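Bottromycin amidohydrolase (Streptomyces purpureus, PDB 6I5S) probably hydrolyses a thiazoline-bearing intermediate of bottromycin biosynthesis, as a zinc-dependent amidohydrolase that serves as gatekeeper of the pathway. Local coordinates at residues A[92-97]-A[226-231]; A[345-350]-A[357-362]. All coordinates share one frame; numbering follows the deposited sequence.

Both contacts are buried near the centre of the chain. Contact 1 lies in the two-zinc site, and contact 2 backs the loop that brings D348 to it. Contact 1 joins the end of strand 84-95 to the end of strand 226-228. Its chemistry is polar: histidines, a carboxylate and a zinc ion. Contact 2 joins the loop after strand 342-343 to the start of helix 358-369. It is mostly apolar, and no hydrogen bond crosses it. The two meet directly. D92 OD1 lies 2.7 Å from T347 OG1, and H94 O lies 2.7 Å from D348 N, both probable hydrogen bonds. H94 and H96 share one zinc with D348, while H229 binds the other.

Contact 1: A[92-97]-A[226-231]; sequences DAHAHV and STEHLY. With ZN (zinc ion), chain B.
The backbones of 92-97 and 226-231 come closest at H94 and E228, with CA atoms 8.2 Å apart, so the contact is made by side chains. It lies in the two-zinc centre of the amidohydrolase fold, where H94 and H96 form the HxH motif at the end of a strand. With CG anti to the backbone N (chi1 -166°), the H94 ring extends to 226-231. H94 ND1 donates to E228 OE1 at 3.0 Å, nearly straight at 165°. E228 OE1 lies near the ring plane, but H94 ND1 reaches it on the anti side and from out of the carboxylate plane. This bond fixes the rotation of the ring while H94 NE2 binds a zinc. The other oxygen, E228 OE2, takes a bond from S226 OG and a salt bridge from R115, so both carboxylate oxygens are held. H229 follows E228 in a type I' turn. Its ring meets that of H94 obliquely, planes 51° apart, with H94 CE1 3.3 Å from H229 CE1. H229 ND1 is hydrogen-bonded to T272 OG1. Xaa183, a carboxylated lysine, bridges the two zincs. On the second, shared with H210, H229 NE2 sits 2.2 Å from the metal beside two bound waters.

Contact 2: A[345-350]-A[357-362]; sequences VGTDCG and GPSFHK
F360, V345 and T347 bury the most surface where the loop 345-350 packs on the first turn of helix 358-369. V345 CG1 is anti to the backbone N (chi1 -177°) and lies over one face of the F360 ring, 3.4 Å from F360 CE1. The two side chains cross at about a right angle. Helix 374-381 packs on the same pair through A381. T347 comes next, its CA 6.0 Å from that of F360. Its methyl CG2 rests on the helix backbone, 3.4 Å from S359 O. S359 OG lies 3.5 Å from T347 CB, but its hydrogen bond goes to V355 O. The other branch of T347, OG1, turns to D92 and to the backbone of its own loop. It accepts from C349 N at 3.0 Å, a bent bond (137°) that closes an ST turn round D348. With an alanine at T347, D92 would probably lose a partner, the turn its closing bond, and a gap would be likely to open against S359 and F360. D348 itself points away from the helix, and its OD1 binds zinc. Van der Waals packing alone thus holds this interface, while the T347 hydroxyl ties the turn that carries D348 to D92, the residue that also takes H94 N.

Contact 1: A[92-97]-A[226-231]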
ATOM      1  N   ASP A  92      -1.292   2.991  -0.481  1.00 22.49           N
ATOM      2  CA  ASP A  92      -0.927   1.590  -0.255  1.00 26.94           C
ATOM      3  C   ASP A  92      -0.043   1.528   0.993  1.00 28.84           C
ATOM      4  O   ASP A  92       1.125   1.950   0.970  1.00 25.31           O
ATOM      5  CB  ASP A  92      -0.234   0.964  -1.462  1.00 26.13           C
ATOM      6  CG  ASP A  92      -0.000  -0.535  -1.282  1.00 30.08           C
ATOM      7  OD1 ASP A  92       0.106  -1.224  -2.287  1.00 25.17           O
ATOM      8  OD2 ASP A  92       0.099  -1.026  -0.117  1.00 26.29           O
ATOM      9  N   ALA A  93      -0.601   1.010   2.066  1.00 25.34           N
ATOM     10  CA  ALA A  93       0.073   1.060   3.370  1.00 25.73           C
ATOM     11  C   ALA A  93       1.190   0.026   3.548  1.00 25.14           C
ATOM     12  O   ALA A  93       1.857   0.013   4.605  1.00 25.34           O
ATOM     13  CB  ALA A  93      -0.944   0.919   4.472  1.00 28.23           C
ATOM     14  N   HIS A  94       1.456  -0.802   2.554  1.00 23.40           N
ATOM     15  CA  HIS A  94       2.569  -1.738   2.653  1.00 26.42           C
ATOM     16  C   HIS A  94       3.018  -2.089   1.243  1.00 31.65           C
ATOM     17  O   HIS A  94       2.629  -3.132   0.726  1.00 26.86           O
ATOM     18  CB  HIS A  94       2.156  -2.997   3.391  1.00 29.07           C
ATOM     19  CG  HIS A  94       3.308  -3.878   3.833  1.00 27.79           C
ATOM     20  ND1 HIS A  94       3.505  -4.250   5.148  1.00 34.33           N
ATOM     21  CD2 HIS A  94       4.322  -4.448   3.132  1.00 39.46           C
ATOM     22  CE1 HIS A  94       4.602  -4.986   5.232  1.00 28.86           C
ATOM     23  NE2 HIS A  94       5.100  -5.150   4.026  1.00 34.81           N
ATOM     24  N   ALA A  95       3.836  -1.254   0.610  1.00 28.66           N
ATOM     25  CA  ALA A  95       4.282  -1.497  -0.755  1.00 30.67           C
ATOM     26  C   ALA A  95       5.790  -1.717  -0.754  1.00 38.67           C
ATOM     27  O   ALA A  95       6.498  -1.261   0.148  1.00 34.30           O
ATOM     28  CB  ALA A  95       3.908  -0.339  -1.692  1.00 31.95           C
ATOM     29  N   HIS A  96       6.253  -2.525  -1.704  1.00 28.94           N
ATOM     30  CA  HIS A  96       7.672  -2.754  -1.947  1.00 30.68           C
ATOM     31  C   HIS A  96       7.917  -2.277  -3.380  1.00 27.30           C
ATOM     32  O   HIS A  96       7.957  -3.063  -4.321  1.00 31.01           O
ATOM     33  CB  HIS A  96       8.057  -4.204  -1.735  1.00 37.31           C
ATOM     34  CG  HIS A  96       7.986  -4.616  -0.293  1.00 75.58           C
ATOM     35  ND1 HIS A  96       8.903  -4.196   0.650  1.00 82.99           N
ATOM     36  CD2 HIS A  96       7.076  -5.359   0.378  1.00 86.74           C
ATOM     37  CE1 HIS A  96       8.572  -4.682   1.831  1.00 80.57           C
ATOM     38  NE2 HIS A  96       7.468  -5.390   1.692  1.00 74.08           N
ATOM     39  N   VAL A  97       8.058  -0.971  -3.522  1.00 29.32           N
ATOM     40  CA  VAL A  97       8.328  -0.331  -4.806  1.00 26.60           C
ATOM     41  C   VAL A  97       9.796  -0.537  -5.122  1.00 30.61           C
ATOM     42  O   VAL A  97      10.668  -0.126  -4.348  1.00 31.02           O
ATOM     43  CB  VAL A  97       7.966   1.140  -4.735  1.00 27.96           C
ATOM     44  CG1 VAL A  97       8.520   1.870  -5.948  1.00 32.08           C
ATOM     45  CG2 VAL A  97       6.449   1.241  -4.618  1.00 27.39           C
ATOM     46  N   SER A 226       2.256   1.002  13.929  1.00 28.13           N
ATOM     47  CA  SER A 226       1.392   0.048  13.265  1.00 26.55           C
ATOM     48  C   SER A 226       2.049  -1.328  13.334  1.00 27.78           C
ATOM     49  O   SER A 226       3.265  -1.454  13.485  1.00 27.07           O
ATOM     50  CB  SER A 226       1.118   0.406  11.787  1.00 24.47           C
ATOM     51  OG  SER A 226       2.301   0.192  10.984  1.00 27.39           O
ATOM     52  N   THR A 227       1.223  -2.356  13.195  1.00 27.76           N
ATOM     53  CA  THR A 227       1.675  -3.748  13.084  1.00 26.99           C
ATOM     54  C   THR A 227       1.089  -4.347  11.810  1.00 30.12           C
ATOM     55  O   THR A 227      -0.026  -3.987  11.375  1.00 27.96           O
ATOM     56  CB  THR A 227       1.291  -4.620  14.279  1.00 27.12           C
ATOM     57  OG1 THR A 227      -0.134  -4.628  14.482  1.00 28.92           O
ATOM     58  CG2 THR A 227       1.967  -4.066  15.596  1.00 29.03           C
ATOM     59  N   GLU A 228       1.902  -5.195  11.167  1.00 24.76           N
ATOM     60  CA  GLU A 228       1.622  -5.682   9.826  1.00 26.07           C
ATOM     61  C   GLU A 228       1.281  -7.175   9.834  1.00 25.64           C
ATOM     62  O   GLU A 228       1.825  -7.967  10.618  1.00 28.18           O
ATOM     63  CB  GLU A 228       2.820  -5.456   8.886  1.00 36.34           C
ATOM     64  CG  GLU A 228       3.477  -4.041   9.020  1.00 42.79           C
ATOM     65  CD  GLU A 228       2.505  -2.973   8.650  1.00 37.42           C
ATOM     66  OE1 GLU A 228       1.995  -3.057   7.509  1.00 37.72           O
ATOM     67  OE2 GLU A 228       2.226  -2.078   9.476  1.00 34.26           O
ATOM     68  N   HIS A 229       0.439  -7.537   8.884  1.00 26.34           N
ATOM     69  CA  HIS A 229       0.143  -8.922   8.491  1.00 26.12           C
ATOM     70  C   HIS A 229      -0.644  -9.692   9.535  1.00 25.34           C
ATOM     71  O   HIS A 229      -0.822 -10.913   9.373  1.00 25.54           O
ATOM     72  CB  HIS A 229       1.428  -9.719   8.188  1.00 26.03           C
ATOM     73  CG  HIS A 229       2.435  -9.020   7.343  1.00 29.87           C
ATOM     74  ND1 HIS A 229       2.169  -8.557   6.071  1.00 29.92           N
ATOM     75  CD2 HIS A 229       3.754  -8.747   7.575  1.00 33.29           C
ATOM     76  CE1 HIS A 229       3.263  -7.998   5.574  1.00 32.28           C
ATOM     77  NE2 HIS A 229       4.234  -8.112   6.459  1.00 28.21           N
ATOM     78  N   LEU A 230      -1.175  -9.032  10.567  1.00 28.45           N
ATOM     79  CA  LEU A 230      -1.782  -9.682  11.734  1.00 29.45           C
ATOM     80  C   LEU A 230      -0.780 -10.519  12.537  1.00 29.71           C
ATOM     81  O   LEU A 230      -1.187 -11.248  13.454  1.00 29.77           O
ATOM     82  CB  LEU A 230      -3.007 -10.539  11.314  1.00 24.22           C
ATOM     83  CG  LEU A 230      -4.145  -9.770  10.642  1.00 26.72           C
ATOM     84  CD1 LEU A 230      -5.267 -10.741  10.251  1.00 31.15           C
ATOM     85  CD2 LEU A 230      -4.676  -8.707  11.579  1.00 30.06           C
ATOM     86  N   TYR A 231       0.534 -10.408  12.280  1.00 28.21           N
ATOM     87  CA  TYR A 231       1.453 -11.172  13.095  1.00 30.55           C
ATOM     88  C   TYR A 231       1.331 -10.681  14.525  1.00 32.55           C
ATOM     89  O   TYR A 231       1.032  -9.506  14.774  1.00 32.55           O
ATOM     90  CB  TYR A 231       2.881 -11.059  12.611  1.00 29.41           C
ATOM     91  CG  TYR A 231       3.135 -11.628  11.229  1.00 32.92           C
ATOM     92  CD1 TYR A 231       2.302 -12.573  10.658  1.00 34.36           C
ATOM     93  CD2 TYR A 231       4.209 -11.196  10.477  1.00 30.91           C
ATOM     94  CE1 TYR A 231       2.570 -13.048   9.392  1.00 30.74           C
ATOM     95  CE2 TYR A 231       4.473 -11.677   9.245  1.00 32.54           C
ATOM     96  CZ  TYR A 231       3.667 -12.615   8.708  1.00 40.99           C
ATOM     97  OH  TYR A 231       3.934 -13.075   7.419  1.00 40.89           O
TER
HETATM   98 ZN    ZN B 501       6.403  -8.346   6.291  0.61 35.03          ZN
HETATM   99  O   HOH W   1       8.055  -9.433   5.466  1.00 60.36           O
HETATM  100  O   HOH W   2       6.199  -8.382   4.064  1.00 39.82           O

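Contact 2: A[345-350]-A[357-362]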
ATOM      1  N   VAL A 345      -5.001  -0.366   4.324  1.00 24.54           N
ATOM      2  CA  VAL A 345      -5.047  -1.153   3.099  1.00 22.95           C
ATOM      3  C   VAL A 345      -3.638  -1.238   2.553  1.00 26.89           C
ATOM      4  O   VAL A 345      -3.141  -0.258   1.969  1.00 27.32           O
ATOM      5  CB  VAL A 345      -5.991  -0.540   2.066  1.00 23.73           C
ATOM      6  CG1 VAL A 345      -6.049  -1.421   0.901  1.00 26.12           C
ATOM      7  CG2 VAL A 345      -7.366  -0.273   2.629  1.00 24.95           C
ATOM      8  N   GLY A 346      -2.972  -2.374   2.756  1.00 23.61           N
ATOM      9  CA  GLY A 346      -1.642  -2.575   2.228  1.00 24.93           C
ATOM     10  C   GLY A 346      -1.582  -3.918   1.529  1.00 25.01           C
ATOM     11  O   GLY A 346      -2.393  -4.805   1.792  1.00 25.91           O
ATOM     12  N   THR A 347      -0.587  -4.072   0.644  1.00 23.44           N
ATOM     13  CA  THR A 347      -0.598  -5.187  -0.293  1.00 25.78           C
ATOM     14  C   THR A 347       0.601  -6.117  -0.241  1.00 26.13           C
ATOM     15  O   THR A 347       0.480  -7.261  -0.701  1.00 24.85           O
ATOM     16  CB  THR A 347      -0.693  -4.677  -1.735  1.00 26.28           C
ATOM     17  OG1 THR A 347       0.457  -3.886  -2.071  1.00 26.08           O
ATOM     18  CG2 THR A 347      -1.965  -3.876  -1.912  1.00 26.27           C
ATOM     19  N   ASP A 348       1.754  -5.654   0.242  1.00 25.19           N
ATOM     20  CA  ASP A 348       3.014  -6.373   0.030  1.00 24.49           C
ATOM     21  C   ASP A 348       3.266  -6.591  -1.456  1.00 27.97           C
ATOM     22  O   ASP A 348       3.856  -7.596  -1.865  1.00 27.11           O
ATOM     23  CB  ASP A 348       3.034  -7.707   0.813  1.00 27.31           C
ATOM     24  CG  ASP A 348       4.283  -7.904   1.658  1.00 33.33           C
ATOM     25  OD1 ASP A 348       5.236  -7.131   1.588  1.00 34.56           O
ATOM     26  OD2 ASP A 348       4.282  -8.875   2.425  1.00 34.34           O
ATOM     27  N   CYS A 349       2.853  -5.621  -2.280  1.00 27.07           N
ATOM     28  CA  CYS A 349       3.061  -5.730  -3.713  1.00 25.15           C
ATOM     29  C   CYS A 349       4.529  -5.936  -3.997  1.00 30.26           C
ATOM     30  O   CYS A 349       5.422  -5.369  -3.348  1.00 28.12           O
ATOM     31  CB  CYS A 349       2.477  -4.545  -4.478  1.00 27.44           C
ATOM     32  SG  CYS A 349       3.149  -2.886  -4.042  1.00 30.05           S
ATOM     33  N   GLY A 350       4.784  -6.719  -5.028  1.00 26.09           N
ATOM     34  CA  GLY A 350       6.111  -7.235  -5.307  1.00 31.00           C
ATOM     35  C   GLY A 350       6.269  -8.694  -4.957  1.00 31.98           C
ATOM     36  O   GLY A 350       7.056  -9.386  -5.587  1.00 34.10           O
ATOM     37  N   GLY A 357      -0.728  -1.685  -7.762  1.00 27.36           N
ATOM     38  CA  GLY A 357      -1.865  -1.075  -8.407  1.00 24.24           C
ATOM     39  C   GLY A 357      -3.131  -1.912  -8.261  1.00 23.52           C
ATOM     40  O   GLY A 357      -3.977  -1.673  -7.377  1.00 29.69           O
ATOM     41  N   PRO A 358      -3.293  -2.931  -9.104  1.00 25.13           N
ATOM     42  CA  PRO A 358      -4.506  -3.769  -8.964  1.00 25.49           C
ATOM     43  C   PRO A 358      -4.611  -4.446  -7.612  1.00 25.20           C
ATOM     44  O   PRO A 358      -5.721  -4.607  -7.109  1.00 26.06           O
ATOM     45  CB  PRO A 358      -4.360  -4.803 -10.093  1.00 30.81           C
ATOM     46  CG  PRO A 358      -3.313  -4.270 -10.989  1.00 32.61           C
ATOM     47  CD  PRO A 358      -2.441  -3.372 -10.212  1.00 25.63           C
ATOM     48  N   SER A 359      -3.479  -4.819  -7.010  1.00 25.79           N
ATOM     49  CA  SER A 359      -3.495  -5.516  -5.717  1.00 25.15           C
ATOM     50  C   SER A 359      -4.102  -4.642  -4.622  1.00 26.95           C
ATOM     51  O   SER A 359      -4.655  -5.165  -3.628  1.00 28.78           O
ATOM     52  CB  SER A 359      -2.078  -5.948  -5.312  1.00 29.35           C
ATOM     53  OG  SER A 359      -1.186  -4.859  -5.155  1.00 26.94           O
ATOM     54  N   PHE A 360      -3.983  -3.325  -4.764  1.00 24.40           N
ATOM     55  CA  PHE A 360      -4.615  -2.427  -3.800  1.00 25.67           C
ATOM     56  C   PHE A 360      -6.124  -2.669  -3.769  1.00 26.06           C
ATOM     57  O   PHE A 360      -6.744  -2.772  -2.696  1.00 25.26           O
ATOM     58  CB  PHE A 360      -4.308  -0.972  -4.147  1.00 22.25           C
ATOM     59  CG  PHE A 360      -4.830  -0.003  -3.148  1.00 21.12           C
ATOM     60  CD1 PHE A 360      -4.155   0.151  -1.965  1.00 26.45           C
ATOM     61  CD2 PHE A 360      -6.025   0.662  -3.332  1.00 25.39           C
ATOM     62  CE1 PHE A 360      -4.617   1.020  -0.979  1.00 25.76           C
ATOM     63  CE2 PHE A 360      -6.487   1.559  -2.363  1.00 26.75           C
ATOM     64  CZ  PHE A 360      -5.785   1.715  -1.176  1.00 26.15           C
ATOM     65  N   HIS A 361      -6.736  -2.726  -4.952  1.00 24.33           N
ATOM     66  CA  HIS A 361      -8.165  -3.001  -5.050  1.00 27.30           C
ATOM     67  C   HIS A 361      -8.494  -4.438  -4.692  1.00 27.14           C
ATOM     68  O   HIS A 361      -9.602  -4.692  -4.220  1.00 25.36           O
ATOM     69  CB  HIS A 361      -8.637  -2.547  -6.446  1.00 27.47           C
ATOM     70  CG  HIS A 361      -8.486  -1.072  -6.588  1.00 25.73           C
ATOM     71  ND1 HIS A 361      -9.366  -0.198  -5.981  1.00 29.26           N
ATOM     72  CD2 HIS A 361      -7.478  -0.326  -7.090  1.00 26.01           C
ATOM     73  CE1 HIS A 361      -8.925   1.039  -6.169  1.00 30.02           C
ATOM     74  NE2 HIS A 361      -7.771   0.986  -6.815  1.00 29.51           N
ATOM     75  N   LYS A 362      -7.580  -5.376  -4.906  1.00 24.89           N
ATOM     76  CA  LYS A 362      -7.801  -6.726  -4.372  1.00 26.12           C
ATOM     77  C   LYS A 362      -7.864  -6.730  -2.856  1.00 24.87           C
ATOM     78  O   LYS A 362      -8.643  -7.506  -2.262  1.00 24.83           O
ATOM     79  CB  LYS A 362      -6.724  -7.685  -4.835  1.00 25.07           C
ATOM     80  CG  LYS A 362      -6.750  -8.023  -6.313  1.00 29.48           C
ATOM     81  CD  LYS A 362      -5.944  -9.271  -6.547  1.00 36.54           C
ATOM     82  CE  LYS A 362      -5.870  -9.623  -7.989  1.00 34.96           C
ATOM     83  NZ  LYS A 362      -5.294 -10.992  -8.199  1.00 36.19           N
TER